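Local coordinates for pesticidal crystal protein CRY4AA (Bacillus thuringiensis, PDB 2C9K) that kills mosquito larvae as the activated pore-forming toxin, binding midgut epithelial cells and promoting their colloid-osmotic lysis, at residues A[265-270]-A[371-376]; A[302-307]-A[312-317]; A[351-356]-A[460-465]; A[410-415]-A[455-460]. All blocks are in the same frame, centred on the assembly; numbering follows the deposited sequence.

Contact 1: residues A[265-270]-A[371-376]; sequences QVLNFE and NNISKM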
# COMPACT_ATOMS: atom_id res chain seq x y z
N GLN A 265 6.19 4.35 11.11
CA GLN A 265 5.65 4.71 12.41
C GLN A 265 6.91 5.26 13.10
O GLN A 265 8.00 4.74 12.89
CB GLN A 265 5.10 3.48 13.13
CG GLN A 265 3.91 2.83 12.42
CD GLN A 265 3.35 1.60 13.14
OE1 GLN A 265 4.11 0.79 13.69
NE2 GLN A 265 2.04 1.44 13.13
N VAL A 266 6.78 6.30 13.92
CA VAL A 266 7.98 6.86 14.54
C VAL A 266 8.06 6.84 16.07
O VAL A 266 7.04 6.83 16.77
CB VAL A 266 8.26 8.30 13.99
CG1 VAL A 266 7.07 8.77 13.17
CG2 VAL A 266 8.58 9.26 15.12
N LEU A 267 9.29 6.85 16.58
CA LEU A 267 9.55 6.82 18.01
C LEU A 267 10.45 7.97 18.42
O LEU A 267 11.42 8.30 17.72
CB LEU A 267 10.21 5.49 18.40
CG LEU A 267 10.87 5.36 19.78
CD1 LEU A 267 9.83 5.49 20.89
CD2 LEU A 267 11.58 4.03 19.86
N ASN A 268 10.12 8.58 19.57
CA ASN A 268 10.86 9.69 20.18
C ASN A 268 10.81 11.01 19.43
O ASN A 268 11.72 11.83 19.53
CB ASN A 268 12.32 9.32 20.41
CG ASN A 268 12.48 8.31 21.52
OD1 ASN A 268 11.64 8.20 22.42
ND2 ASN A 268 13.58 7.56 21.47
N PHE A 269 9.73 11.23 18.68
CA PHE A 269 9.58 12.45 17.93
C PHE A 269 9.44 13.67 18.83
O PHE A 269 10.17 14.66 18.70
CB PHE A 269 8.34 12.38 17.04
CG PHE A 269 8.04 13.67 16.35
CD1 PHE A 269 8.80 14.09 15.27
CD2 PHE A 269 7.03 14.51 16.84
CE1 PHE A 269 8.57 15.34 14.68
CE2 PHE A 269 6.80 15.75 16.25
CZ PHE A 269 7.57 16.17 15.17
N GLU A 270 8.48 13.61 19.74
CA GLU A 270 8.20 14.71 20.64
C GLU A 270 9.28 15.06 21.65
O GLU A 270 9.46 16.23 21.97
CB GLU A 270 6.86 14.46 21.36
CG GLU A 270 5.70 14.18 20.39
CD GLU A 270 5.52 12.69 20.05
OE1 GLU A 270 6.53 11.97 19.84
OE2 GLU A 270 4.34 12.24 19.97
N ASN A 371 17.60 8.57 24.79
CA ASN A 371 16.24 8.03 24.78
C ASN A 371 16.21 6.81 23.86
O ASN A 371 15.17 6.44 23.31
CB ASN A 371 15.19 9.07 24.34
CG ASN A 371 15.45 9.66 22.96
OD1 ASN A 371 14.68 10.49 22.49
ND2 ASN A 371 16.52 9.23 22.31
N ASN A 372 17.39 6.20 23.72
CA ASN A 372 17.62 5.01 22.90
C ASN A 372 16.78 3.79 23.26
O ASN A 372 16.16 3.72 24.32
CB ASN A 372 19.09 4.59 23.02
CG ASN A 372 20.04 5.64 22.51
OD1 ASN A 372 19.89 6.83 22.81
ND2 ASN A 372 21.04 5.21 21.76
N ILE A 373 16.79 2.82 22.35
CA ILE A 373 16.08 1.56 22.55
C ILE A 373 17.03 0.67 23.34
O ILE A 373 18.20 0.54 23.00
CB ILE A 373 15.76 0.88 21.19
CG1 ILE A 373 14.78 1.73 20.39
CG2 ILE A 373 15.19 -0.51 21.42
CD1 ILE A 373 14.42 1.14 19.04
N SER A 374 16.53 0.06 24.41
CA SER A 374 17.37 -0.81 25.22
C SER A 374 16.83 -2.24 25.22
O SER A 374 17.53 -3.16 25.62
CB SER A 374 17.46 -0.29 26.66
OG SER A 374 16.23 -0.45 27.35
N LYS A 375 15.60 -2.41 24.75
CA LYS A 375 15.01 -3.74 24.71
C LYS A 375 13.90 -3.86 23.65
O LYS A 375 13.14 -2.91 23.42
CB LYS A 375 14.45 -4.09 26.08
CG LYS A 375 13.85 -5.48 26.18
CD LYS A 375 13.07 -5.65 27.47
CE LYS A 375 12.43 -7.03 27.54
NZ LYS A 375 13.46 -8.10 27.44
N MET A 376 13.81 -5.02 23.00
CA MET A 376 12.79 -5.23 21.98
C MET A 376 12.19 -6.63 21.97
O MET A 376 12.89 -7.62 22.07
CB MET A 376 13.33 -4.91 20.59
CG MET A 376 13.60 -3.44 20.36
SD MET A 376 14.26 -3.15 18.71
CE MET A 376 15.99 -3.49 18.99
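Asn-371 meets Asn-268 where two sheets of the beta-prism domain, the middle domain of three-domain Cry toxins, come together at their strand ends. The two side chains approach from opposite directions and lay their amides over one another, the planes only 9° apart. ND2 of Asn-268 donates a hydrogen bond to the backbone O of Asn-371 at 2.7 Å, a bent bond in which the donor sits above the carbonyl plane. That nitrogen also bonds Gln-449 O, and ND2 of Asn-371 makes a weak hydrogen bond to the same carbonyl, so the buried amides find a polar partner at the start of the neighbouring strand 450-457. Asparagine suits position 268 for a second reason: the backbone there is left-handed (phi 68°), a shape this residue tolerates better than most. Asn-372 turns away from this neighbour and uses its ND2 on Phe-313 O instead, tying in the third sheet. With Ile-373 the strand begins and the contact becomes apolar. Its CG1 lies 4.0 Å from CD2 of Leu-267, whose chi1 of 166° carries CG opposite the backbone N and sends the branch toward the isoleucine; branched aliphatic chains suit this buried space between sheets. Further along, a classic beta bulge sets Ser-374 and Lys-375 together opposite Ile-360 on the adjacent strand, and OG of Ser-374 reaches Ile-360 O in a weak hydrogen bond.

Contact 2: residues A[302-307]-A[312-317]; sequences YEKAQT and FFTSHY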
# COMPACT_ATOMS: atom_id res chain seq x y z
N TYR A 302 23.91 -2.70 18.32
CA TYR A 302 25.09 -2.75 19.17
C TYR A 302 24.76 -2.23 20.57
O TYR A 302 24.09 -1.22 20.72
CB TYR A 302 26.22 -1.89 18.60
CG TYR A 302 26.83 -2.37 17.31
CD1 TYR A 302 26.34 -1.93 16.08
CD2 TYR A 302 27.92 -3.23 17.32
CE1 TYR A 302 26.94 -2.33 14.89
CE2 TYR A 302 28.53 -3.64 16.13
CZ TYR A 302 28.03 -3.19 14.92
OH TYR A 302 28.63 -3.59 13.76
N GLU A 303 25.25 -2.93 21.59
CA GLU A 303 25.03 -2.53 22.98
C GLU A 303 26.37 -2.06 23.54
O GLU A 303 27.41 -2.27 22.93
CB GLU A 303 24.53 -3.71 23.80
CG GLU A 303 25.44 -4.91 23.71
CD GLU A 303 25.09 -5.99 24.71
OE1 GLU A 303 23.94 -6.46 24.69
OE2 GLU A 303 25.98 -6.36 25.51
N LYS A 304 26.34 -1.44 24.72
CA LYS A 304 27.58 -0.96 25.33
C LYS A 304 28.32 -2.10 26.03
O LYS A 304 27.70 -3.02 26.57
CB LYS A 304 27.28 0.17 26.32
CG LYS A 304 26.87 1.47 25.63
CD LYS A 304 26.64 2.61 26.62
CE LYS A 304 25.41 2.37 27.46
NZ LYS A 304 25.17 3.53 28.37
N ALA A 305 29.65 -2.03 26.02
CA ALA A 305 30.50 -3.04 26.64
C ALA A 305 30.22 -3.22 28.13
O ALA A 305 30.42 -4.30 28.68
CB ALA A 305 31.96 -2.70 26.44
N GLN A 306 29.75 -2.16 28.78
CA GLN A 306 29.45 -2.22 30.21
C GLN A 306 28.58 -3.43 30.52
O GLN A 306 28.10 -4.12 29.62
CB GLN A 306 28.73 -0.95 30.66
CG GLN A 306 27.27 -0.87 30.22
CD GLN A 306 26.56 0.36 30.76
OE1 GLN A 306 26.81 1.49 30.33
NE2 GLN A 306 25.66 0.14 31.72
N THR A 307 28.38 -3.68 31.81
CA THR A 307 27.56 -4.79 32.26
C THR A 307 26.57 -4.28 33.29
O THR A 307 25.56 -4.92 33.56
CB THR A 307 28.39 -5.89 32.93
OG1 THR A 307 29.46 -6.27 32.06
CG2 THR A 307 27.52 -7.10 33.24
N PHE A 312 21.89 0.24 26.76
CA PHE A 312 20.96 0.50 25.69
C PHE A 312 21.68 0.30 24.38
O PHE A 312 22.90 0.13 24.35
CB PHE A 312 20.39 1.93 25.81
CG PHE A 312 21.42 3.01 25.84
CD1 PHE A 312 22.20 3.30 24.73
CD2 PHE A 312 21.61 3.77 27.00
CE1 PHE A 312 23.15 4.31 24.76
CE2 PHE A 312 22.55 4.78 27.03
CZ PHE A 312 23.32 5.06 25.91
N PHE A 313 20.93 0.29 23.29
CA PHE A 313 21.54 0.09 22.00
C PHE A 313 22.11 1.39 21.46
O PHE A 313 21.41 2.36 21.19
CB PHE A 313 20.55 -0.55 21.03
CG PHE A 313 20.20 -1.96 21.40
CD1 PHE A 313 18.88 -2.32 21.67
CD2 PHE A 313 21.19 -2.93 21.52
CE1 PHE A 313 18.56 -3.62 22.05
CE2 PHE A 313 20.88 -4.23 21.90
CZ PHE A 313 19.56 -4.58 22.17
N THR A 314 23.43 1.38 21.36
CA THR A 314 24.19 2.51 20.89
C THR A 314 23.87 2.89 19.46
O THR A 314 23.64 4.06 19.15
CB THR A 314 25.67 2.20 21.03
OG1 THR A 314 26.14 2.72 22.28
CG2 THR A 314 26.48 2.78 19.89
N SER A 315 23.87 1.88 18.59
CA SER A 315 23.62 2.09 17.16
C SER A 315 23.04 0.83 16.53
O SER A 315 22.81 -0.16 17.23
CB SER A 315 24.95 2.44 16.48
OG SER A 315 25.93 1.48 16.84
N HIS A 316 22.80 0.84 15.22
CA HIS A 316 22.27 -0.34 14.56
C HIS A 316 22.37 -0.28 13.05
O HIS A 316 22.70 0.76 12.49
CB HIS A 316 20.80 -0.57 14.95
CG HIS A 316 19.84 0.34 14.25
ND1 HIS A 316 19.75 1.68 14.52
CD2 HIS A 316 18.92 0.08 13.29
CE1 HIS A 316 18.81 2.22 13.77
NE2 HIS A 316 18.29 1.27 13.01
N TYR A 317 22.11 -1.41 12.40
CA TYR A 317 22.11 -1.48 10.95
C TYR A 317 21.22 -2.63 10.50
O TYR A 317 20.96 -3.55 11.28
CB TYR A 317 23.55 -1.61 10.40
CG TYR A 317 24.27 -2.90 10.71
CD1 TYR A 317 23.96 -4.09 10.04
CD2 TYR A 317 25.27 -2.94 11.69
CE1 TYR A 317 24.62 -5.27 10.34
CE2 TYR A 317 25.93 -4.13 12.00
CZ TYR A 317 25.60 -5.29 11.33
OH TYR A 317 26.23 -6.48 11.65
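The backbone O of Tyr-302 accepts the N-H of Thr-314 at 2.8 Å, with CA of Phe-313 adding a C-H...O contact to the same oxygen. The neighbouring amide of Tyr-302 returns a bond to O of Ser-315 at 3.0 Å, straighter at 155°. Beyond the backbone, the Tyr-302 ring crosses Tyr-317 obliquely, centroids 5.8 Å apart and planes at 56°, with its hydroxyl end directed at the edge of the other ring. Tyrosine suits this partly exposed place because its long flat ring can lie against Ser-315 and still reach Tyr-317 with its hydroxyl end. The Phe-313 ring turns its own edge to the Tyr-302 carbonyl and lies against CB of Glu-303, whose carboxylate is held elsewhere by Lys-344 and the backbone N of Gly-394. Lys-304 uses its long aliphatic chain on Phe-312: a bend at chi3 (-69°) helps bring CE over one ring face, 3.8 Å from the centroid, in a CH-pi contact, while NZ weakly bonds OE1 of Gln-306. Bonds and packing close the beta hairpin of strands 294-303 and 313-322, whose connecting loop corresponds by position to one of the domain II loops that, in related Cry toxins, are implicated in receptor recognition.

Contact 3: residues A[351-356]-A[460-465]; sequences NIYIFL and VDPKNT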
# COMPACT_ATOMS: atom_id res chain seq x y z
N ASN A 351 10.11 -16.50 4.64
CA ASN A 351 8.78 -16.79 5.15
C ASN A 351 8.70 -16.68 6.67
O ASN A 351 7.86 -17.33 7.31
CB ASN A 351 8.33 -18.16 4.67
CG ASN A 351 8.10 -18.21 3.16
OD1 ASN A 351 7.32 -17.42 2.62
ND2 ASN A 351 8.79 -19.13 2.49
N ILE A 352 9.58 -15.86 7.24
CA ILE A 352 9.62 -15.58 8.67
C ILE A 352 9.63 -14.05 8.80
O ILE A 352 10.63 -13.39 8.50
CB ILE A 352 10.88 -16.19 9.35
CG1 ILE A 352 10.65 -17.67 9.67
CG2 ILE A 352 11.18 -15.43 10.64
CD1 ILE A 352 10.71 -18.58 8.49
N TYR A 353 8.51 -13.49 9.23
CA TYR A 353 8.38 -12.05 9.34
C TYR A 353 8.02 -11.49 10.71
O TYR A 353 7.47 -12.18 11.56
CB TYR A 353 7.34 -11.56 8.33
CG TYR A 353 7.39 -12.29 7.01
CD1 TYR A 353 6.47 -13.29 6.71
CD2 TYR A 353 8.38 -12.00 6.07
CE1 TYR A 353 6.53 -13.99 5.51
CE2 TYR A 353 8.44 -12.69 4.86
CZ TYR A 353 7.52 -13.68 4.58
OH TYR A 353 7.60 -14.39 3.40
N ILE A 354 8.33 -10.21 10.89
CA ILE A 354 8.02 -9.51 12.12
C ILE A 354 6.72 -8.75 11.82
O ILE A 354 6.69 -7.92 10.92
CB ILE A 354 9.17 -8.52 12.49
CG1 ILE A 354 10.46 -9.31 12.73
CG2 ILE A 354 8.83 -7.75 13.75
CD1 ILE A 354 11.70 -8.44 12.88
N PHE A 355 5.65 -9.06 12.55
CA PHE A 355 4.36 -8.42 12.30
C PHE A 355 3.90 -7.53 13.44
O PHE A 355 2.89 -6.83 13.33
CB PHE A 355 3.30 -9.47 12.01
CG PHE A 355 2.91 -10.29 13.20
CD1 PHE A 355 2.10 -9.75 14.20
CD2 PHE A 355 3.33 -11.60 13.33
CE1 PHE A 355 1.71 -10.51 15.31
CE2 PHE A 355 2.95 -12.37 14.44
CZ PHE A 355 2.13 -11.82 15.43
N LEU A 356 4.64 -7.56 14.54
CA LEU A 356 4.33 -6.75 15.70
C LEU A 356 5.53 -6.75 16.63
O LEU A 356 6.18 -7.79 16.80
CB LEU A 356 3.12 -7.32 16.45
CG LEU A 356 2.65 -6.55 17.69
CD1 LEU A 356 2.04 -5.21 17.28
CD2 LEU A 356 1.62 -7.36 18.43
N VAL A 460 2.66 -8.89 -0.45
CA VAL A 460 3.79 -9.02 -1.37
C VAL A 460 4.41 -10.41 -1.29
O VAL A 460 4.58 -10.95 -0.21
CB VAL A 460 4.86 -7.96 -1.05
CG1 VAL A 460 5.98 -8.02 -2.09
CG2 VAL A 460 4.22 -6.57 -1.01
N ASP A 461 4.74 -10.98 -2.44
CA ASP A 461 5.30 -12.32 -2.49
C ASP A 461 6.82 -12.35 -2.59
O ASP A 461 7.41 -11.61 -3.37
CB ASP A 461 4.69 -13.07 -3.67
CG ASP A 461 5.00 -14.55 -3.65
OD1 ASP A 461 5.46 -15.03 -2.60
OD2 ASP A 461 4.76 -15.24 -4.67
N PRO A 462 7.48 -13.20 -1.79
CA PRO A 462 8.94 -13.32 -1.80
C PRO A 462 9.43 -14.19 -2.95
O PRO A 462 10.62 -14.21 -3.27
CB PRO A 462 9.26 -13.98 -0.46
CG PRO A 462 8.04 -13.75 0.37
CD PRO A 462 6.92 -13.89 -0.62
N LYS A 463 8.50 -14.90 -3.58
CA LYS A 463 8.85 -15.80 -4.66
C LYS A 463 8.38 -15.35 -6.04
O LYS A 463 8.59 -16.06 -7.02
CB LYS A 463 8.31 -17.20 -4.33
CG LYS A 463 8.88 -17.82 -3.05
CD LYS A 463 10.31 -18.31 -3.28
CE LYS A 463 11.06 -18.61 -1.98
NZ LYS A 463 11.47 -17.35 -1.28
N ASN A 464 7.76 -14.18 -6.12
CA ASN A 464 7.27 -13.67 -7.39
C ASN A 464 6.51 -14.74 -8.16
O ASN A 464 6.62 -14.81 -9.39
CB ASN A 464 8.43 -13.18 -8.28
CG ASN A 464 8.92 -11.80 -7.88
OD1 ASN A 464 8.14 -10.94 -7.51
ND2 ASN A 464 10.23 -11.59 -7.99
N THR A 465 5.74 -15.56 -7.48
CA THR A 465 5.06 -16.62 -8.20
C THR A 465 4.13 -16.16 -9.31
O THR A 465 3.49 -15.10 -9.25
CB THR A 465 4.27 -17.56 -7.26
OG1 THR A 465 3.03 -16.95 -6.90
CG2 THR A 465 5.09 -17.84 -6.00
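Tyr-353 and Pro-462 meet by van der Waals packing, CG of the proline lying 4.2 Å from CZ of the phenol, against its hydroxyl end. The two side chains approach at a slant: a chi1 of -38° keeps the tyrosine ring beside its backbone N and sends the phenol toward the proline, whose compact, rigid ring offers it an apolar CG. Trp-295 touches both residues and so joins their packing to strand 294-303. Hydrogen bonds, by contrast, form inside each segment. The OH of Tyr-353 donates to OD1 of Asn-351 at 3.1 Å, from above that amide's carbonyl plane; this helps to keep the phenol end beside the proline, while the backbone C of Asn-351 lies over one ring face. Asn-351 has left-handed backbone angles, which asparagine accommodates readily. OD1 of Asp-461 accepts from the backbone N of Lys-463 at 3.2 Å. OD2 of Asp-461 accepts from the backbone N of Thr-465 at 3.0 Å. A short acidic side chain suits this work because it can curl back over the amides that follow. Nearby, Asn-464 ND2 bonds Thr-509 O. The Lys-463 bond defines an Asx turn in the linker between the beta-prism domain and the C-terminal beta-sandwich domain.

Contact 4: residues A[410-415]-A[455-460]; sequences PILKRR and WTHSSV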
# COMPACT_ATOMS: atom_id res chain seq x y z
N PRO A 410 -2.78 -2.88 11.93
CA PRO A 410 -3.97 -3.67 12.29
C PRO A 410 -4.08 -5.02 11.58
O PRO A 410 -3.33 -5.32 10.65
CB PRO A 410 -5.12 -2.73 11.94
CG PRO A 410 -4.53 -1.38 12.16
CD PRO A 410 -3.18 -1.53 11.51
N ILE A 411 -5.04 -5.83 12.03
CA ILE A 411 -5.29 -7.14 11.44
C ILE A 411 -5.69 -6.97 9.97
O ILE A 411 -6.07 -5.88 9.53
CB ILE A 411 -6.43 -7.88 12.16
CG1 ILE A 411 -7.66 -6.96 12.27
CG2 ILE A 411 -5.96 -8.34 13.53
CD1 ILE A 411 -8.87 -7.63 12.93
N LEU A 412 -5.61 -8.06 9.21
CA LEU A 412 -5.93 -8.03 7.79
C LEU A 412 -7.26 -8.72 7.50
O LEU A 412 -7.84 -8.54 6.42
CB LEU A 412 -4.81 -8.71 7.02
CG LEU A 412 -5.03 -8.91 5.53
CD1 LEU A 412 -5.10 -7.56 4.85
CD2 LEU A 412 -3.90 -9.73 4.97
N LYS A 413 -7.74 -9.51 8.45
CA LYS A 413 -8.99 -10.23 8.29
C LYS A 413 -9.89 -10.07 9.51
O LYS A 413 -9.42 -9.69 10.58
CB LYS A 413 -8.71 -11.72 8.08
CG LYS A 413 -7.79 -12.01 6.91
CD LYS A 413 -7.74 -13.50 6.61
CE LYS A 413 -7.00 -14.28 7.69
NZ LYS A 413 -5.53 -14.09 7.64
N ARG A 414 -11.18 -10.34 9.34
CA ARG A 414 -12.12 -10.26 10.45
C ARG A 414 -11.63 -11.22 11.52
O ARG A 414 -11.38 -12.39 11.24
CB ARG A 414 -13.53 -10.64 10.01
CG ARG A 414 -14.12 -9.70 8.99
CD ARG A 414 -15.53 -10.15 8.64
NE ARG A 414 -16.42 -10.04 9.79
CZ ARG A 414 -17.66 -10.51 9.82
NH1 ARG A 414 -18.16 -11.14 8.76
NH2 ARG A 414 -18.41 -10.35 10.90
N ARG A 415 -11.51 -10.71 12.73
CA ARG A 415 -10.98 -11.47 13.85
C ARG A 415 -11.57 -12.82 14.25
O ARG A 415 -12.73 -13.13 13.97
CB ARG A 415 -10.91 -10.56 15.08
CG ARG A 415 -9.80 -10.95 16.02
CD ARG A 415 -8.60 -11.45 15.23
NE ARG A 415 -7.51 -11.85 16.09
CZ ARG A 415 -6.82 -10.99 16.84
NH1 ARG A 415 -7.13 -9.70 16.80
NH2 ARG A 415 -5.84 -11.42 17.63
N TRP A 455 7.19 -0.48 7.24
CA TRP A 455 6.28 -1.61 7.11
C TRP A 455 5.80 -1.77 5.68
O TRP A 455 5.36 -0.81 5.06
CB TRP A 455 5.06 -1.40 8.02
CG TRP A 455 5.39 -1.28 9.48
CD1 TRP A 455 5.61 -0.14 10.18
CD2 TRP A 455 5.59 -2.36 10.40
NE1 TRP A 455 5.93 -0.43 11.48
CE2 TRP A 455 5.93 -1.79 11.64
CE3 TRP A 455 5.51 -3.76 10.29
CZ2 TRP A 455 6.19 -2.57 12.77
CZ3 TRP A 455 5.77 -4.53 11.42
CH2 TRP A 455 6.11 -3.93 12.64
N THR A 456 5.89 -2.98 5.16
CA THR A 456 5.43 -3.26 3.81
C THR A 456 4.18 -4.13 3.90
O THR A 456 3.98 -4.82 4.90
CB THR A 456 6.51 -3.97 2.98
OG1 THR A 456 7.03 -5.08 3.70
CG2 THR A 456 7.63 -3.00 2.65
N HIS A 457 3.34 -4.10 2.87
CA HIS A 457 2.12 -4.90 2.90
C HIS A 457 2.39 -6.40 2.80
O HIS A 457 3.13 -6.84 1.91
CB HIS A 457 1.19 -4.48 1.77
CG HIS A 457 -0.23 -4.89 1.99
ND1 HIS A 457 -1.14 -4.09 2.66
CD2 HIS A 457 -0.89 -6.03 1.70
CE1 HIS A 457 -2.29 -4.72 2.77
NE2 HIS A 457 -2.17 -5.90 2.19
N SER A 458 1.78 -7.18 3.68
CA SER A 458 1.99 -8.63 3.69
C SER A 458 1.38 -9.36 2.50
O SER A 458 1.30 -10.59 2.49
CB SER A 458 1.46 -9.24 4.99
OG SER A 458 0.05 -9.20 5.04
N SER A 459 0.95 -8.61 1.49
CA SER A 459 0.38 -9.23 0.30
C SER A 459 1.48 -9.44 -0.73
O SER A 459 1.25 -10.08 -1.76
CB SER A 459 -0.70 -8.35 -0.31
OG SER A 459 -0.15 -7.16 -0.85
N VAL A 460 2.66 -8.89 -0.45
CA VAL A 460 3.79 -9.02 -1.37
C VAL A 460 4.41 -10.41 -1.29
O VAL A 460 4.58 -10.95 -0.21
CB VAL A 460 4.86 -7.96 -1.05
CG1 VAL A 460 5.98 -8.02 -2.09
CG2 VAL A 460 4.22 -6.57 -1.01
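Leu-412 presents both methyls to the end of strand 450-457. CD2 lies 4.0 Å from OG of Ser-458, and CD1 comes within 4.3 Å of NE2 on the slanted imidazole of His-457. A chi1 of 174° swings the isobutyl group to the carbonyl side of the backbone, out toward the strand end; leucine's forked end can touch two neighbours at once in this light packing. Ser-458 suits its place because OG is small and has its real polar partner in Tyr-430 O, leaving leucine to graze it. Behind these residues His-457 opens a type I beta turn, closed by Val-460 N bonding His-457 O at 3.2 Å, which ends the middle strand of a three-stranded sheet of the domain II beta prism. His-432 on the neighbouring strand meets the His-457 ring edge-to-face and helps fix its orientation. On the loop side, OD1 of Asn-429 accepts from the backbone N of both Leu-412 and Lys-413, steadying the backbone from which the leucine projects. Farther out lies helix 5-16 of the N-terminal helical domain: Leu-14 packs on His-457, and Thr-7 OG1 hydrogen-bonds Ile-411 O.

Overall arrangement
From the N terminus, the chain leaves the helical domain and enters the beta prism by strand 262-267, on which contact 1 opens a long loop closed only at 371-376. Contact 2 nests within it as a hairpin closed over a short loop, and the two touch through a probable hydrogen bond between Phe-313 N and Ile-373 O, bringing three sheets together. Contact 3 opens at 351-356, before contact 1 has closed, and closes at 460-465, so these two cross. Contact 4 nests inside contact 3 and shares Val-460 with it. Contacts 1 and 2 gather the sheets at one end of the prism; contacts 3 and 4, centres about 11 Å apart, lie toward the C-terminal and helical domains respectively.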